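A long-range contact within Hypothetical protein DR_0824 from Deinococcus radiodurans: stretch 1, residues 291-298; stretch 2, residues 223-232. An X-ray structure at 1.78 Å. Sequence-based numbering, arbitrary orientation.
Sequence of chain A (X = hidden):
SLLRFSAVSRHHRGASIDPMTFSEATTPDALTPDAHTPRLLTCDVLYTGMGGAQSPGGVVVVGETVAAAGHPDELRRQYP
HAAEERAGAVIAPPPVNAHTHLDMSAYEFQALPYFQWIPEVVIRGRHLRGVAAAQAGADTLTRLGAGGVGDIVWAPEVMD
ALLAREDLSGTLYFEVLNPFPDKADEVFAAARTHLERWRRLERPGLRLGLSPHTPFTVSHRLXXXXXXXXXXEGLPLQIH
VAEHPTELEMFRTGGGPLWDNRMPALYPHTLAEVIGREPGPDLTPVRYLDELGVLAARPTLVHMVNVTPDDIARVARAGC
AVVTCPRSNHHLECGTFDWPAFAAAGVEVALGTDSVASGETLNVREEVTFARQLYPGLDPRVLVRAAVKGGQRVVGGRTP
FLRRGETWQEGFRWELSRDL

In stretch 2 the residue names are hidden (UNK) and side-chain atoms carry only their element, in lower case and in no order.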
# COMPACT_ATOMS: atom_id res chain seq x y z
N GLU A 291 -1.36 -12.09 -18.90
CA GLU A 291 -1.86 -13.08 -19.84
C GLU A 291 -2.92 -13.99 -19.22
O GLU A 291 -3.72 -14.59 -19.93
CB GLU A 291 -0.72 -13.91 -20.41
CG GLU A 291 0.39 -13.06 -21.01
CD GLU A 291 1.35 -13.85 -21.87
OE1 GLU A 291 1.57 -15.05 -21.59
OE2 GLU A 291 1.89 -13.26 -22.83
N LEU A 292 -2.91 -14.07 -17.89
CA LEU A 292 -3.89 -14.89 -17.20
C LEU A 292 -5.23 -14.16 -17.19
O LEU A 292 -6.27 -14.76 -16.92
CB LEU A 292 -3.45 -15.17 -15.76
CG LEU A 292 -4.36 -16.07 -14.92
CD1 LEU A 292 -4.55 -17.42 -15.61
CD2 LEU A 292 -3.75 -16.28 -13.54
N GLY A 293 -5.19 -12.87 -17.48
CA GLY A 293 -6.40 -12.07 -17.52
C GLY A 293 -6.75 -11.45 -16.18
O GLY A 293 -7.83 -10.89 -16.01
N VAL A 294 -5.83 -11.55 -15.23
CA VAL A 294 -6.06 -10.99 -13.90
C VAL A 294 -5.93 -9.47 -13.86
O VAL A 294 -6.63 -8.81 -13.09
CB VAL A 294 -5.08 -11.63 -12.87
CG1 VAL A 294 -5.23 -10.97 -11.51
CG2 VAL A 294 -5.36 -13.11 -12.76
N LEU A 295 -5.05 -8.90 -14.68
CA LEU A 295 -4.88 -7.45 -14.67
C LEU A 295 -6.11 -6.73 -15.22
O LEU A 295 -6.28 -5.53 -15.03
CB LEU A 295 -3.63 -7.03 -15.46
CG LEU A 295 -2.31 -7.57 -14.90
CD1 LEU A 295 -1.14 -6.85 -15.54
CD2 LEU A 295 -2.27 -7.38 -13.38
N ALA A 296 -6.98 -7.50 -15.87
CA ALA A 296 -8.22 -6.95 -16.44
C ALA A 296 -9.10 -6.38 -15.33
O ALA A 296 -9.88 -5.46 -15.56
CB ALA A 296 -8.97 -8.04 -17.20
N ALA A 297 -8.97 -6.94 -14.13
CA ALA A 297 -9.76 -6.50 -12.99
C ALA A 297 -9.16 -5.24 -12.33
O ALA A 297 -9.68 -4.75 -11.33
CB ALA A 297 -9.87 -7.63 -11.97
N ARG A 298 -8.08 -4.73 -12.91
CA ARG A 298 -7.38 -3.55 -12.39
C ARG A 298 -6.99 -3.67 -10.92
O ARG A 298 -7.22 -2.75 -10.13
CB ARG A 298 -8.23 -2.29 -12.58
CG ARG A 298 -8.23 -1.71 -13.99
CD ARG A 298 -8.94 -0.36 -13.98
NE ARG A 298 -10.29 -0.48 -13.45
CZ ARG A 298 -10.90 0.46 -12.73
NH1 ARG A 298 -10.29 1.60 -12.46
NH2 ARG A 298 -12.13 0.26 -12.28
N UNK A 223 -6.49 -17.84 -8.49
CA UNK A 223 -6.24 -16.42 -8.78
C UNK A 223 -7.32 -15.86 -9.69
O UNK A 223 -7.82 -14.75 -9.47
c UNK A 223 -4.49 -14.80 -9.74
s UNK A 223 -4.26 -13.79 -8.25
c UNK A 223 -2.60 -14.27 -7.80
c UNK A 223 -4.86 -16.25 -9.43
N UNK A 224 -7.69 -16.61 -10.73
CA UNK A 224 -8.72 -16.15 -11.65
C UNK A 224 -10.10 -16.17 -11.01
O UNK A 224 -10.92 -15.29 -11.28
c UNK A 224 -7.94 -17.11 -15.30
c UNK A 224 -8.73 -17.00 -12.93
n UNK A 224 -9.00 -14.48 -15.10
n UNK A 224 -10.95 -15.15 -16.11
c UNK A 224 -9.74 -15.44 -15.65
n UNK A 224 -9.26 -16.68 -15.75
c UNK A 224 -7.61 -16.65 -13.88
N UNK A 225 -10.37 -17.17 -10.18
CA UNK A 225 -11.67 -17.25 -9.51
C UNK A 225 -11.82 -16.02 -8.62
O UNK A 225 -12.88 -15.40 -8.57
c UNK A 225 -13.22 -19.83 -10.16
c UNK A 225 -11.94 -19.86 -9.35
c UNK A 225 -11.98 -20.99 -8.32
c UNK A 225 -11.77 -18.51 -8.64
N UNK A 226 -10.73 -15.66 -7.94
CA UNK A 226 -10.75 -14.51 -7.05
C UNK A 226 -10.87 -13.18 -7.79
O UNK A 226 -11.70 -12.34 -7.43
c UNK A 226 -7.91 -15.62 -4.59
c UNK A 226 -10.40 -15.59 -4.11
c UNK A 226 -9.49 -14.49 -6.18
c UNK A 226 -9.32 -15.67 -5.20
N UNK A 227 -10.06 -12.98 -8.82
CA UNK A 227 -10.11 -11.72 -9.55
C UNK A 227 -11.44 -11.54 -10.28
O UNK A 227 -12.00 -10.44 -10.29
c UNK A 227 -8.93 -11.57 -10.53
o UNK A 227 -8.82 -12.66 -11.43
N UNK A 228 -11.95 -12.61 -10.88
CA UNK A 228 -13.23 -12.53 -11.59
C UNK A 228 -14.34 -12.21 -10.59
O UNK A 228 -15.20 -11.37 -10.86
c UNK A 228 -12.71 -14.08 -13.53
c UNK A 228 -13.56 -13.85 -12.30
o UNK A 228 -11.97 -13.17 -13.94
o UNK A 228 -12.79 -15.19 -14.10
N UNK A 229 -14.32 -12.88 -9.45
CA UNK A 229 -15.33 -12.65 -8.42
C UNK A 229 -15.30 -11.20 -7.97
O UNK A 229 -16.33 -10.52 -7.95
c UNK A 229 -15.08 -13.56 -7.21
c UNK A 229 -17.40 -13.83 -6.23
c UNK A 229 -16.65 -12.54 -3.88
o UNK A 229 -18.87 -12.82 -3.03
c UNK A 229 -17.95 -13.00 -4.04
c UNK A 229 -15.72 -12.73 -4.91
c UNK A 229 -18.33 -13.65 -5.21
c UNK A 229 -16.08 -13.38 -6.10
N UNK A 230 -14.12 -10.71 -7.61
CA UNK A 230 -13.97 -9.33 -7.15
C UNK A 230 -14.38 -8.31 -8.21
O UNK A 230 -15.06 -7.32 -7.91
c UNK A 230 -12.52 -9.07 -6.72
N UNK A 231 -13.96 -8.55 -9.44
CA UNK A 231 -14.29 -7.65 -10.54
C UNK A 231 -15.81 -7.58 -10.71
O UNK A 231 -16.38 -6.50 -10.88
c UNK A 231 -13.65 -8.15 -11.83
N UNK A 232 -16.46 -8.74 -10.64
CA UNK A 232 -17.90 -8.79 -10.79
C UNK A 232 -18.68 -8.20 -9.63
O UNK A 232 -19.74 -7.61 -9.84

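Position 223 carries an unbranched chain of two carbons, a sulfur and a terminal carbon. Its second carbon lies 3.6 Å from Val294 CG2 and 4.1 Å from Leu292 CD2. Only methionine has this chain: the residue is Met223, with chi1 in t, and its CA-to-CB bond points toward stretch 1.

Position 224 has three carbons, a nitrogen, and then a carbon bearing two further nitrogens. CA to CB points sideways, but the chain ends nearer stretch 1, with its third carbon 3.4 Å from Leu292 CD1 and a terminal nitrogen 3.3 Å from Leu292 O. The group is a guanidinium, hence Arg224, and the nitrogen is NH1. The geometry does not settle whether this polar approach is a hydrogen bond.

Positions 225 and 226 each show four carbons forked at the second, and neither side chain reaches stretch 1. The pattern is that of leucine, so Leu225 and Leu226 belong to other faces of the helix.

At 227 one carbon carries one oxygen, which sits 3.7 Å from Val294 CG2. This identifies Ser227. Its OG donates to Met223 O at 3.0 Å, turning the hydroxyl back onto its own helix.

Position 228 has two carbons, the second with two oxygens, the nearer of which stays 5.2 Å from Gly293 O. This is a carboxylate attached directly to CB, thus Asp228. Its OD2 lies 2.7 Å from Arg224 NH2, a salt bridge across one helical turn.

At 229 a carbon is followed by a six-carbon ring bearing an oxygen; the CB, 9.2 Å from Ala297 CB, marks its nearest approach. The residue is Tyr229.

Positions 230 and 231 have a single side-chain carbon each. Both point toward stretch 1, but the CB of 230 stops 6.1 Å from Ala297 CB, whereas the CB of 231 meets Ala297 CB at 3.8 Å. They are Ala230 and Ala231.

Position 232 has no side-chain atom, and an ideal CB there would find nothing of stretch 1 within 5.5 Å; it is Gly232.

The contact follows helical periodicity: 223, 227 and 231, spaced four apart, present one face to stretch 1, with Arg224 beside them. In the backbone register, Val294 CA is 6.0 Å from Ser227 CA and Ala297 CA is 5.3 Å from Ala231 CA, so alanine meets alanine at the closer pair. Near the Arg224 guanidinium, Gly293 is the first residue to leave helical geometry, in a Schellman motif, its phi of 89° suited to glycine; an ideal CB there would lie 3.6 Å from Arg224 NH1. Apolar pairs (Leu292 and Val294 with Met223, Ala297 with Ala231) are joined by Arg224, which has the largest covered area of any residue, 66 Å², and the two stretches together bury 344 Å².

Stretch 2, residues 223-232: MRLLSDYAAG
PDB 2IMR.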